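Local coordinates for protein Sso-CP2 metallo-carboxypetidase (Sulfolobus solfataricus, PDB 4MMO) that binds zinc and probably works as an M20-family metallo-carboxypeptidase, cutting residues from the C-terminal end of peptides, at residues A[46-50]-A[143-147]; A[186-190]-A[333-337]; A[192-198]-A[298-302]; A[208-212]-A[287-291]; A[399-405]-A[419-423]. All coordinates share one frame; numbering follows the deposited sequence.

Interaction 1: residues A[46-50]-A[143-147]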
# COMPACT_ATOMS: atom_id res chain seq x y z
N GLU A 46 37.72 9.10 4.25
CA GLU A 46 37.76 8.14 5.34
C GLU A 46 36.64 7.13 5.17
O GLU A 46 35.50 7.48 4.88
CB GLU A 46 37.67 8.87 6.68
CG GLU A 46 38.96 9.63 6.99
CD GLU A 46 38.83 10.56 8.18
OE1 GLU A 46 37.69 10.92 8.54
OE2 GLU A 46 39.88 10.93 8.74
N LYS A 47 36.99 5.86 5.35
CA LYS A 47 36.08 4.76 5.06
C LYS A 47 35.09 4.55 6.20
O LYS A 47 35.40 4.79 7.37
CB LYS A 47 36.87 3.48 4.81
N THR A 48 33.90 4.10 5.83
CA THR A 48 32.89 3.68 6.79
C THR A 48 32.30 2.38 6.28
O THR A 48 32.67 1.92 5.20
CB THR A 48 31.77 4.73 6.95
OG1 THR A 48 31.02 4.82 5.72
CG2 THR A 48 32.34 6.09 7.29
N LYS A 49 31.39 1.79 7.05
CA LYS A 49 30.72 0.57 6.62
C LYS A 49 29.86 0.81 5.38
O LYS A 49 29.37 -0.13 4.76
CB LYS A 49 29.86 0.01 7.75
CG LYS A 49 30.63 -0.45 8.98
CD LYS A 49 29.70 -1.07 10.01
CE LYS A 49 30.46 -1.66 11.18
NZ LYS A 49 30.92 -0.63 12.15
N GLY A 50 29.69 2.09 5.02
CA GLY A 50 28.97 2.47 3.82
C GLY A 50 29.70 3.56 3.05
O GLY A 50 30.91 3.47 2.83
N ASN A 143 25.62 4.86 8.87
CA ASN A 143 26.98 4.51 9.26
C ASN A 143 27.81 5.66 9.83
O ASN A 143 29.02 5.52 9.99
CB ASN A 143 27.71 3.86 8.08
CG ASN A 143 27.06 2.57 7.64
OD1 ASN A 143 27.01 1.60 8.40
ND2 ASN A 143 26.55 2.55 6.41
N LEU A 144 27.17 6.78 10.14
CA LEU A 144 27.91 7.96 10.58
C LEU A 144 28.36 7.87 12.04
O LEU A 144 29.44 8.33 12.40
CB LEU A 144 27.10 9.25 10.39
CG LEU A 144 27.81 10.53 10.82
CD1 LEU A 144 29.10 10.73 10.03
CD2 LEU A 144 26.91 11.74 10.68
N GLU A 145 27.51 7.28 12.88
CA GLU A 145 27.82 7.19 14.31
C GLU A 145 29.07 6.34 14.55
O GLU A 145 29.94 6.72 15.33
CB GLU A 145 26.64 6.62 15.09
CG GLU A 145 26.90 6.53 16.59
CD GLU A 145 25.69 6.07 17.37
OE1 GLU A 145 24.62 5.86 16.75
OE2 GLU A 145 25.81 5.90 18.60
N ASP A 146 29.14 5.19 13.88
CA ASP A 146 30.28 4.29 14.04
C ASP A 146 31.58 5.01 13.71
O ASP A 146 32.59 4.80 14.38
CB ASP A 146 30.13 3.06 13.13
CG ASP A 146 29.03 2.12 13.58
OD1 ASP A 146 28.73 2.09 14.80
OD2 ASP A 146 28.46 1.42 12.73
N TYR A 147 31.55 5.85 12.69
CA TYR A 147 32.73 6.63 12.34
C TYR A 147 33.07 7.65 13.42
O TYR A 147 34.24 7.84 13.76
CB TYR A 147 32.53 7.33 11.00
CG TYR A 147 33.52 8.44 10.78
CD1 TYR A 147 34.83 8.15 10.40
CD2 TYR A 147 33.17 9.76 10.97
CE1 TYR A 147 35.75 9.16 10.21
CE2 TYR A 147 34.08 10.77 10.78
CZ TYR A 147 35.37 10.47 10.41
OH TYR A 147 36.28 11.48 10.22

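Interaction 2: residues A[186-190]-A[333-337]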
# COMPACT_ATOMS: atom_id res chain seq x y z
N GLU A 186 9.47 -1.09 10.30
CA GLU A 186 8.67 -1.85 9.36
C GLU A 186 8.08 -3.06 10.05
O GLU A 186 8.80 -3.83 10.69
CB GLU A 186 9.49 -2.29 8.16
CG GLU A 186 8.72 -3.21 7.23
CD GLU A 186 9.33 -3.30 5.85
OE1 GLU A 186 10.58 -3.36 5.75
OE2 GLU A 186 8.57 -3.31 4.86
N LEU A 187 6.76 -3.22 9.94
CA LEU A 187 6.07 -4.38 10.48
C LEU A 187 5.70 -5.28 9.33
O LEU A 187 5.22 -4.81 8.30
CB LEU A 187 4.80 -3.96 11.22
CG LEU A 187 4.96 -2.98 12.38
CD1 LEU A 187 3.61 -2.69 13.01
CD2 LEU A 187 5.93 -3.53 13.42
N VAL A 188 5.92 -6.58 9.50
CA VAL A 188 5.60 -7.55 8.46
C VAL A 188 4.88 -8.75 9.04
O VAL A 188 5.27 -9.30 10.08
CB VAL A 188 6.87 -8.04 7.74
CG1 VAL A 188 6.51 -8.99 6.61
CG2 VAL A 188 7.67 -6.86 7.19
N LEU A 189 3.80 -9.15 8.37
CA LEU A 189 3.10 -10.39 8.68
C LEU A 189 3.16 -11.28 7.46
O LEU A 189 2.99 -10.81 6.33
CB LEU A 189 1.63 -10.11 9.04
CG LEU A 189 1.35 -9.25 10.26
CD1 LEU A 189 -0.15 -9.08 10.44
CD2 LEU A 189 1.97 -9.85 11.51
N ASP A 190 3.44 -12.56 7.67
CA ASP A 190 3.45 -13.54 6.60
C ASP A 190 2.83 -14.82 7.13
O ASP A 190 3.44 -15.51 7.95
CB ASP A 190 4.87 -13.77 6.09
CG ASP A 190 4.90 -14.35 4.70
OD1 ASP A 190 4.00 -15.14 4.36
OD2 ASP A 190 5.82 -14.00 3.92
N GLY A 333 -0.94 -8.63 20.46
CA GLY A 333 -0.95 -9.93 19.81
C GLY A 333 -0.26 -9.92 18.46
O GLY A 333 -0.63 -10.69 17.57
N PHE A 334 0.74 -9.07 18.31
CA PHE A 334 1.48 -8.98 17.06
C PHE A 334 2.26 -10.27 16.83
O PHE A 334 2.98 -10.74 17.71
CB PHE A 334 2.42 -7.77 17.06
CG PHE A 334 3.24 -7.64 15.80
CD1 PHE A 334 2.64 -7.24 14.62
CD2 PHE A 334 4.59 -7.90 15.81
CE1 PHE A 334 3.39 -7.11 13.46
CE2 PHE A 334 5.35 -7.78 14.65
CZ PHE A 334 4.75 -7.38 13.48
N ASN A 335 2.10 -10.85 15.65
CA ASN A 335 2.71 -12.13 15.31
C ASN A 335 3.44 -12.03 13.99
O ASN A 335 2.98 -12.53 12.96
CB ASN A 335 1.64 -13.22 15.24
CG ASN A 335 2.21 -14.58 14.92
OD1 ASN A 335 3.40 -14.84 15.14
ND2 ASN A 335 1.37 -15.47 14.41
N GLY A 336 4.59 -11.36 14.01
CA GLY A 336 5.37 -11.18 12.80
C GLY A 336 6.72 -10.54 13.06
O GLY A 336 7.20 -10.51 14.19
N GLU A 337 7.33 -10.03 11.99
CA GLU A 337 8.66 -9.47 12.06
C GLU A 337 8.60 -7.98 12.35
O GLU A 337 7.66 -7.29 11.94
CB GLU A 337 9.38 -9.69 10.72
CG GLU A 337 10.81 -10.18 10.86
CD GLU A 337 11.57 -10.14 9.55
OE1 GLU A 337 10.98 -9.72 8.53
OE2 GLU A 337 12.76 -10.53 9.54
O HOH W 1 3.54 -13.63 10.40

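Interaction 3: residues A[192-198]-A[298-302]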
# COMPACT_ATOMS: atom_id res chain seq x y z
N GLY A 192 1.36 -17.43 5.21
CA GLY A 192 1.42 -18.60 4.35
C GLY A 192 2.36 -18.40 3.18
O GLY A 192 3.01 -17.36 3.07
N THR A 193 2.42 -19.40 2.31
CA THR A 193 3.34 -19.38 1.18
C THR A 193 2.74 -18.68 -0.03
O THR A 193 3.48 -18.19 -0.89
CB THR A 193 3.75 -20.81 0.78
OG1 THR A 193 2.58 -21.60 0.53
CG2 THR A 193 4.57 -21.46 1.88
N LYS A 194 1.42 -18.65 -0.12
CA LYS A 194 0.75 -18.07 -1.28
C LYS A 194 -0.61 -17.47 -0.94
O LYS A 194 -1.21 -17.81 0.08
CB LYS A 194 0.58 -19.13 -2.37
CG LYS A 194 -0.29 -20.31 -1.94
CD LYS A 194 -0.31 -21.39 -3.02
CE LYS A 194 -1.01 -22.65 -2.52
NZ LYS A 194 -2.43 -22.39 -2.14
N ASP A 195 -1.08 -16.58 -1.81
CA ASP A 195 -2.41 -16.03 -1.69
C ASP A 195 -3.44 -17.14 -1.87
O ASP A 195 -3.19 -18.12 -2.58
CB ASP A 195 -2.64 -14.93 -2.73
CG ASP A 195 -1.73 -13.73 -2.52
OD1 ASP A 195 -1.25 -13.53 -1.39
OD2 ASP A 195 -1.51 -12.97 -3.49
N LEU A 196 -4.58 -16.99 -1.22
CA LEU A 196 -5.66 -17.96 -1.31
C LEU A 196 -6.88 -17.33 -1.95
O LEU A 196 -7.04 -16.11 -1.92
CB LEU A 196 -6.05 -18.46 0.07
CG LEU A 196 -4.90 -18.90 0.98
CD1 LEU A 196 -5.45 -19.38 2.31
CD2 LEU A 196 -4.07 -19.98 0.31
N HIS A 197 -7.73 -18.16 -2.52
CA HIS A 197 -9.04 -17.73 -2.98
C HIS A 197 -9.82 -17.27 -1.74
O HIS A 197 -9.89 -17.99 -0.75
CB HIS A 197 -9.76 -18.89 -3.69
CG HIS A 197 -11.03 -18.50 -4.38
ND1 HIS A 197 -11.75 -17.37 -4.07
CD2 HIS A 197 -11.72 -19.12 -5.37
CE1 HIS A 197 -12.81 -17.30 -4.83
NE2 HIS A 197 -12.83 -18.35 -5.64
N SER A 198 -10.37 -16.06 -1.80
CA SER A 198 -11.09 -15.48 -0.66
C SER A 198 -12.25 -16.35 -0.18
O SER A 198 -12.74 -16.16 0.93
CB SER A 198 -11.59 -14.07 -0.98
OG SER A 198 -12.72 -14.10 -1.82
N THR A 298 -10.21 -11.44 -6.10
CA THR A 298 -10.66 -11.86 -4.78
C THR A 298 -9.71 -12.89 -4.16
O THR A 298 -9.60 -14.02 -4.63
CB THR A 298 -12.11 -12.39 -4.82
OG1 THR A 298 -12.45 -12.96 -3.55
CG2 THR A 298 -12.29 -13.44 -5.91
N ILE A 299 -9.03 -12.48 -3.09
CA ILE A 299 -8.07 -13.34 -2.42
C ILE A 299 -7.95 -13.05 -0.93
O ILE A 299 -8.30 -11.97 -0.47
CB ILE A 299 -6.65 -13.17 -3.01
CG1 ILE A 299 -6.27 -11.69 -3.08
CG2 ILE A 299 -6.56 -13.80 -4.40
CD1 ILE A 299 -4.78 -11.44 -3.15
N VAL A 300 -7.45 -14.03 -0.19
CA VAL A 300 -6.88 -13.76 1.13
C VAL A 300 -5.37 -13.64 0.93
O VAL A 300 -4.72 -14.63 0.61
CB VAL A 300 -7.15 -14.90 2.14
CG1 VAL A 300 -6.63 -14.50 3.52
CG2 VAL A 300 -8.62 -15.23 2.20
N PRO A 301 -4.81 -12.43 1.11
CA PRO A 301 -3.36 -12.34 0.91
C PRO A 301 -2.63 -13.05 2.04
O PRO A 301 -3.19 -13.20 3.12
CB PRO A 301 -3.09 -10.83 0.96
CG PRO A 301 -4.44 -10.17 0.81
CD PRO A 301 -5.39 -11.12 1.47
N HIS A 302 -1.40 -13.49 1.79
CA HIS A 302 -0.64 -14.21 2.81
C HIS A 302 0.32 -13.28 3.53
O HIS A 302 0.84 -13.62 4.59
CB HIS A 302 0.10 -15.40 2.20
CG HIS A 302 1.23 -15.02 1.29
ND1 HIS A 302 2.51 -14.79 1.76
CD2 HIS A 302 1.28 -14.83 -0.05
CE1 HIS A 302 3.29 -14.47 0.74
NE2 HIS A 302 2.57 -14.49 -0.36

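Interaction 4: residues A[208-212]-A[287-291]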
# COMPACT_ATOMS: atom_id res chain seq x y z
N CYS A 208 -4.02 -8.61 6.29
CA CYS A 208 -4.38 -7.20 6.09
C CYS A 208 -5.15 -6.66 7.29
O CYS A 208 -4.79 -5.64 7.87
CB CYS A 208 -5.24 -7.01 4.85
SG CYS A 208 -4.63 -7.81 3.38
N ILE A 209 -6.22 -7.36 7.65
CA ILE A 209 -7.08 -6.91 8.73
C ILE A 209 -6.32 -6.93 10.05
O ILE A 209 -6.44 -6.00 10.85
CB ILE A 209 -8.39 -7.75 8.82
CG1 ILE A 209 -9.31 -7.23 9.92
CG2 ILE A 209 -8.10 -9.21 9.06
CD1 ILE A 209 -9.85 -5.85 9.65
N ASP A 210 -5.54 -7.99 10.28
CA ASP A 210 -4.80 -8.12 11.52
C ASP A 210 -3.82 -6.97 11.68
O ASP A 210 -3.75 -6.35 12.74
CB ASP A 210 -4.05 -9.45 11.58
CG ASP A 210 -4.97 -10.63 11.87
OD1 ASP A 210 -6.16 -10.40 12.17
OD2 ASP A 210 -4.49 -11.79 11.81
N LEU A 211 -3.08 -6.66 10.62
CA LEU A 211 -2.11 -5.58 10.67
C LEU A 211 -2.80 -4.22 10.78
O LEU A 211 -2.34 -3.34 11.50
CB LEU A 211 -1.18 -5.62 9.46
CG LEU A 211 0.01 -4.66 9.50
CD1 LEU A 211 0.86 -4.87 10.75
CD2 LEU A 211 0.87 -4.83 8.25
N ALA A 212 -3.91 -4.06 10.05
CA ALA A 212 -4.70 -2.83 10.15
C ALA A 212 -5.15 -2.62 11.59
O ALA A 212 -5.15 -1.50 12.10
CB ALA A 212 -5.91 -2.89 9.23
N PHE A 287 1.41 1.24 3.80
CA PHE A 287 0.74 0.00 4.12
C PHE A 287 0.39 -0.69 2.81
O PHE A 287 -0.32 -0.13 1.97
CB PHE A 287 -0.52 0.27 4.94
CG PHE A 287 -1.23 -0.98 5.41
CD1 PHE A 287 -1.05 -1.45 6.70
CD2 PHE A 287 -2.08 -1.66 4.57
CE1 PHE A 287 -1.70 -2.60 7.12
CE2 PHE A 287 -2.73 -2.80 4.99
CZ PHE A 287 -2.53 -3.27 6.27
N GLU A 288 0.93 -1.89 2.63
CA GLU A 288 0.71 -2.68 1.43
C GLU A 288 0.20 -4.06 1.82
O GLU A 288 0.72 -4.69 2.74
CB GLU A 288 2.01 -2.83 0.64
CG GLU A 288 1.90 -3.72 -0.60
CD GLU A 288 1.08 -3.09 -1.71
OE1 GLU A 288 1.14 -1.85 -1.87
OE2 GLU A 288 0.35 -3.83 -2.41
N CYS A 289 -0.82 -4.52 1.11
CA CYS A 289 -1.31 -5.87 1.29
C CYS A 289 -2.23 -6.29 0.16
O CYS A 289 -3.03 -5.49 -0.33
CB CYS A 289 -2.07 -5.99 2.61
SG CYS A 289 -2.67 -7.65 2.89
N GLY A 290 -2.12 -7.55 -0.24
CA GLY A 290 -3.01 -8.12 -1.22
C GLY A 290 -2.97 -7.43 -2.56
O GLY A 290 -1.99 -6.77 -2.91
N TYR A 291 -4.07 -7.56 -3.30
CA TYR A 291 -4.12 -7.11 -4.68
C TYR A 291 -4.43 -5.62 -4.82
O TYR A 291 -5.39 -5.11 -4.25
CB TYR A 291 -5.17 -7.91 -5.45
CG TYR A 291 -5.43 -7.38 -6.84
CD1 TYR A 291 -4.53 -7.61 -7.87
CD2 TYR A 291 -6.58 -6.65 -7.13
CE1 TYR A 291 -4.76 -7.13 -9.15
CE2 TYR A 291 -6.82 -6.16 -8.40
CZ TYR A 291 -5.91 -6.41 -9.41
OH TYR A 291 -6.15 -5.93 -10.67

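Interaction 5: residues A[399-405]-A[419-423]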
# COMPACT_ATOMS: atom_id res chain seq x y z
N ILE A 399 22.83 29.28 8.07
CA ILE A 399 23.47 29.51 6.77
C ILE A 399 22.82 28.61 5.74
O ILE A 399 22.73 27.40 5.94
CB ILE A 399 25.00 29.29 6.77
CG1 ILE A 399 25.67 30.12 7.88
CG2 ILE A 399 25.58 29.67 5.41
CD1 ILE A 399 27.13 29.78 8.11
N GLY A 400 22.34 29.20 4.65
CA GLY A 400 21.67 28.45 3.61
C GLY A 400 21.67 29.15 2.27
O GLY A 400 21.32 30.32 2.16
N ALA A 401 22.09 28.41 1.24
CA ALA A 401 22.09 28.93 -0.12
C ALA A 401 20.68 28.93 -0.69
O ALA A 401 20.38 29.65 -1.64
CB ALA A 401 23.01 28.10 -0.98
N GLY A 402 19.81 28.12 -0.09
CA GLY A 402 18.46 27.94 -0.60
C GLY A 402 17.42 28.79 0.11
O GLY A 402 17.74 29.67 0.90
N GLY A 403 16.15 28.50 -0.20
CA GLY A 403 15.04 29.24 0.37
C GLY A 403 13.74 28.45 0.28
O GLY A 403 13.75 27.24 0.07
N TYR A 404 12.63 29.16 0.44
CA TYR A 404 11.30 28.56 0.40
C TYR A 404 10.93 28.17 -1.03
O TYR A 404 10.18 27.22 -1.25
CB TYR A 404 10.28 29.56 0.95
CG TYR A 404 8.90 28.98 1.19
CD1 TYR A 404 8.70 27.98 2.13
CD2 TYR A 404 7.80 29.46 0.49
CE1 TYR A 404 7.44 27.46 2.36
CE2 TYR A 404 6.53 28.94 0.72
CZ TYR A 404 6.36 27.94 1.65
OH TYR A 404 5.11 27.43 1.88
N TYR A 405 11.47 28.92 -1.98
CA TYR A 405 11.22 28.72 -3.41
C TYR A 405 11.94 27.49 -3.95
O TYR A 405 11.70 27.08 -5.09
CB TYR A 405 11.70 29.94 -4.18
CG TYR A 405 13.19 30.20 -4.00
CD1 TYR A 405 14.12 29.59 -4.83
CD2 TYR A 405 13.66 31.03 -3.00
CE1 TYR A 405 15.47 29.81 -4.66
CE2 TYR A 405 15.01 31.26 -2.82
CZ TYR A 405 15.92 30.64 -3.66
OH TYR A 405 17.27 30.86 -3.49
N ASP A 419 21.27 34.33 -3.80
CA ASP A 419 21.21 33.72 -2.47
C ASP A 419 22.46 32.90 -2.20
O ASP A 419 22.87 32.75 -1.04
CB ASP A 419 19.96 32.85 -2.33
CG ASP A 419 18.68 33.67 -2.27
OD1 ASP A 419 18.77 34.91 -2.11
OD2 ASP A 419 17.59 33.08 -2.37
N TYR A 420 23.08 32.38 -3.25
CA TYR A 420 24.32 31.63 -3.11
C TYR A 420 25.43 32.56 -2.66
O TYR A 420 26.24 32.22 -1.80
CB TYR A 420 24.70 30.95 -4.43
CG TYR A 420 26.07 30.31 -4.43
CD1 TYR A 420 26.40 29.36 -3.47
CD2 TYR A 420 27.02 30.65 -5.37
CE1 TYR A 420 27.66 28.77 -3.46
CE2 TYR A 420 28.27 30.06 -5.37
CZ TYR A 420 28.58 29.12 -4.42
OH TYR A 420 29.83 28.53 -4.41
N TYR A 421 25.46 33.75 -3.25
CA TYR A 421 26.48 34.75 -2.91
C TYR A 421 26.26 35.32 -1.51
O TYR A 421 27.22 35.59 -0.80
CB TYR A 421 26.52 35.87 -3.95
CG TYR A 421 27.09 35.42 -5.28
CD1 TYR A 421 28.38 34.92 -5.35
CD2 TYR A 421 26.35 35.51 -6.44
CE1 TYR A 421 28.92 34.51 -6.56
CE2 TYR A 421 26.88 35.11 -7.66
CZ TYR A 421 28.16 34.60 -7.70
OH TYR A 421 28.69 34.20 -8.91
N LYS A 422 25.00 35.49 -1.11
CA LYS A 422 24.72 35.96 0.24
C LYS A 422 25.12 34.91 1.27
O LYS A 422 25.51 35.25 2.39
CB LYS A 422 23.24 36.31 0.43
CG LYS A 422 22.81 37.62 -0.20
CD LYS A 422 21.51 38.10 0.42
CE LYS A 422 20.82 39.16 -0.42
NZ LYS A 422 19.36 39.22 -0.11
N ALA A 423 25.04 33.64 0.89
CA ALA A 423 25.36 32.55 1.80
C ALA A 423 26.85 32.53 2.10
O ALA A 423 27.26 32.38 3.25
CB ALA A 423 24.90 31.21 1.23
O HOH W 2 21.01 33.22 1.07

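Interaction 1: residues A[46-50]-A[143-147]
The loop 46-50 runs past the start of helix 144-149, with CA of Lys49 6.0 Å from CA of Asn143 and CA of Thr48 6.3 Å from CA of Tyr147. The Asn143 amide lies against Lys49 and Gly50. Its OD1 is 3.3 Å from Lys49 CB, and its ND2 lies beside Gly50, 3.5 Å from Gly50 CA. The Lys49 chain is extended until its last bond, where chi4 of 78° bends it. This turns NZ onto Asp146 in a weak salt bridge, NZ to OD2 3.3 Å, on an exposed flank. Deeper in, Thr48 CG2 rests 3.9 Å from Tyr147 CB. The Thr48 hydroxyl is used inside the loop: OG1 accepts from Gly50 N at 3.1 Å, an ST turn, and also bonds to His51 O. Glu46 OE2 pairs with Lys154. Without the amide, as with an alanine here, the helix start is likely to lose its contact with Lys49 CB and Gly50 CA, opening a gap against the loop. The loop joins the antiparallel strands 43-46 and 53-58, so this is a beta-hairpin connection at the edge of a mixed sheet, packed against a short helix.

Interaction 2: residues A[186-190]-A[333-337]
Phe334 turns its ring onto strand 186-190, where it meets Leu187, Val188 and Leu189. CG stands anti to the backbone N (chi1 179°), which carries the ring from CB toward the strand. CD1 is the first ring atom to touch, at 4.1 Å from Leu189 CD2. CE1 goes further in and lies 3.7 Å from the same methyl, with Leu187 CB also near. CZ, the far end of the ring, meets Leu187 CD2 at 4.0 Å and approaches Val188 O. One ring face is partly covered by the chain's own Gly336 N, which lies above it near the rim. Leu329 and Ile214, from helices 318-331 and 207-218, also pack on this ring. The two helices lie against an antiparallel sheet with beta-alpha-beta-beta-alpha-beta order, the ferredoxin-like plan of the M20 dimerisation domain. Strand 337-348 enters that sheet here. Val188 and Glu337 form an antiparallel hydrogen-bonded pair: Val188 N donates to Glu337 O at 3.1 Å, and Glu337 N donates to Val188 O at 2.9 Å in the carbonyl plane. Val188 O takes a second, weaker approach from Gly336 CA, a CA-H...O contact of 3.3 Å. Gly336 has no side chain, which lets the two backbones come this close. Leu189 CD2 also lies close to Asn335 O. Beyond the pair the chains part, and a water bridges them, accepting from Asp190 N at 2.9 Å and donating to Asn335 O at 2.8 Å. Asp190 O bonds to Lys262 of the second subunit.

Interaction 3: residues A[192-198]-A[298-302]
Leu196 and Val300 form an antiparallel hydrogen-bonded pair, which adds the short, weakly bonded strand 196-197 to the sheet of the M20 dimerisation domain. Leu196 N donates to Val300 O at 3.0 Å and nearly straight (172°). Val300 N returns a shorter bond of 2.7 Å to Leu196 O. Their side chains lie on the same face, CB to CB 4.3 Å. Next along the chain, Asp195 reaches across to the backbone: OD1 accepts from His302 N at 3.2 Å, met nearly along its C-O axis. The same OD1 lies 3.1 Å from His302 CD2, with carboxylate and ring planes 42° apart. CG of His302 sits between its backbone N and carbonyl carbon (chi1 69°), which sets the ring against the backbone of 192-195. Thr193 O and Lys194 N lie over one face of that ring, near its rim. Its ND1 is held by Asp190. At this end Lys194 NZ reaches Leu259 O of the second subunit. At the other end Ser198 and Thr298 both bond to Arg311 of that subunit, and Ile299 N is bonded to its Asp285. The second carboxylate oxygen of Asp195 faces a methyl: OD2 is 3.6 Å from Ile299 CD1.

Interaction 4: residues A[208-212]-A[287-291]
Cys208 and Cys289 are joined by a disulfide, SG to SG 2.0 Å, which ties helix 207-218 to strand 283-290. The dihedral about the S-S bond is -60°. On Cys289 the sulfur lies opposite the backbone N, and this carries it toward the helix. The other tight point is the Phe287 ring. Its CE1 lies 3.6 Å from both CG and CD2 of Leu211, and the leucine and the ring run alongside each other, pointing opposite ways. CZ brings the ring edge to Cys208 O at 3.6 Å. That oxygen lies near the ring plane, and it already accepts the helix bond from Ala212 N at 2.8 Å. Here the helix covers the antiparallel sheet of the M20 dimerisation domain, a two-layer alpha-beta sandwich. The helix and strand segments run nearly antiparallel, at 158°, with their axes 9.5 Å apart at closest approach. A valine at Phe287 is too short to span this distance, so Leu211 and the Cys208 carbonyl would probably lose their aromatic neighbour. The contact thins past the disulfide, where Gly290 N is 4.4 Å from Cys208 SG. Glu288 turns away from the helix and is partly exposed, as is Ile209 on the far side of the helix. Neither side is simply bare. Ile209 packs on Ile215 of the second subunit. The strand pairs antiparallel with a strand of that subunit, and Phe287 meets Phe287 of that chain, their rings about 55° apart.

Interaction 5: residues A[399-405]-A[419-423]
A polar link joins Tyr405 to Asp419. The tyrosine hydroxyl donates to the carboxylate, OH to OD2 2.5 Å, on the anti side of that oxygen and 19° out of the carboxylate plane. The tyrosine reaches out from the loop and the aspartate from the helix, and they meet midway. OD2 lies at the ring edge, and ring and carboxylate planes are 44° apart. A chi1 of 60° tucks the Tyr405 ring back over its own backbone, and this aims it at the helix. The hydroxyl also receives a bond from Lys416 N. A water makes the second polar link, donating to Gly400 O at 3.1 Å and to Asp419 O at 2.9 Å. Asp419 O already takes the helix bond from Ala423 N. The apolar contacts are small. Ala401 CB meets the edge of the Tyr420 ring, 4.4 Å from CD1, and lies 4.3 Å from Ala423 CB. Separately, a methyl of Ile399, CG2, lies 3.9 Å from the backbone oxygen of Ala423. The loop 399-405 is thereby seated on helix 417-433 inside the M20 fold, near the zinc site. Ala401 N bonds to Thr108 on helix 102-121. With one bond given and one received, the Tyr405 hydroxyl is fixed in direction. The buried carboxylate of Asp419 gains a short donor, which would be expected to favour its ionised form.

Interactions 2, 3 and 4 share one antiparallel sheet. Interactions 2 and 4 meet where Leu187 and Leu189 pack on Leu211, and interaction 3 joins them through the bond from His302 to Asp190 and through Pro301 against the disulfide. Interactions 3 and 4 also have many contacts with the second subunit. Interaction 4 is buried and held by a covalent bond and apolar side chains, while 2 and 3 are partly buried and rest on backbone pairing. Interactions 1 and 5 stand apart, their centres 29 Å from each other. Interaction 1 is a surface contact with a weak salt bridge. Interaction 5 is buried, and a tyrosine-carboxylate bond and a water join its loop to its helix.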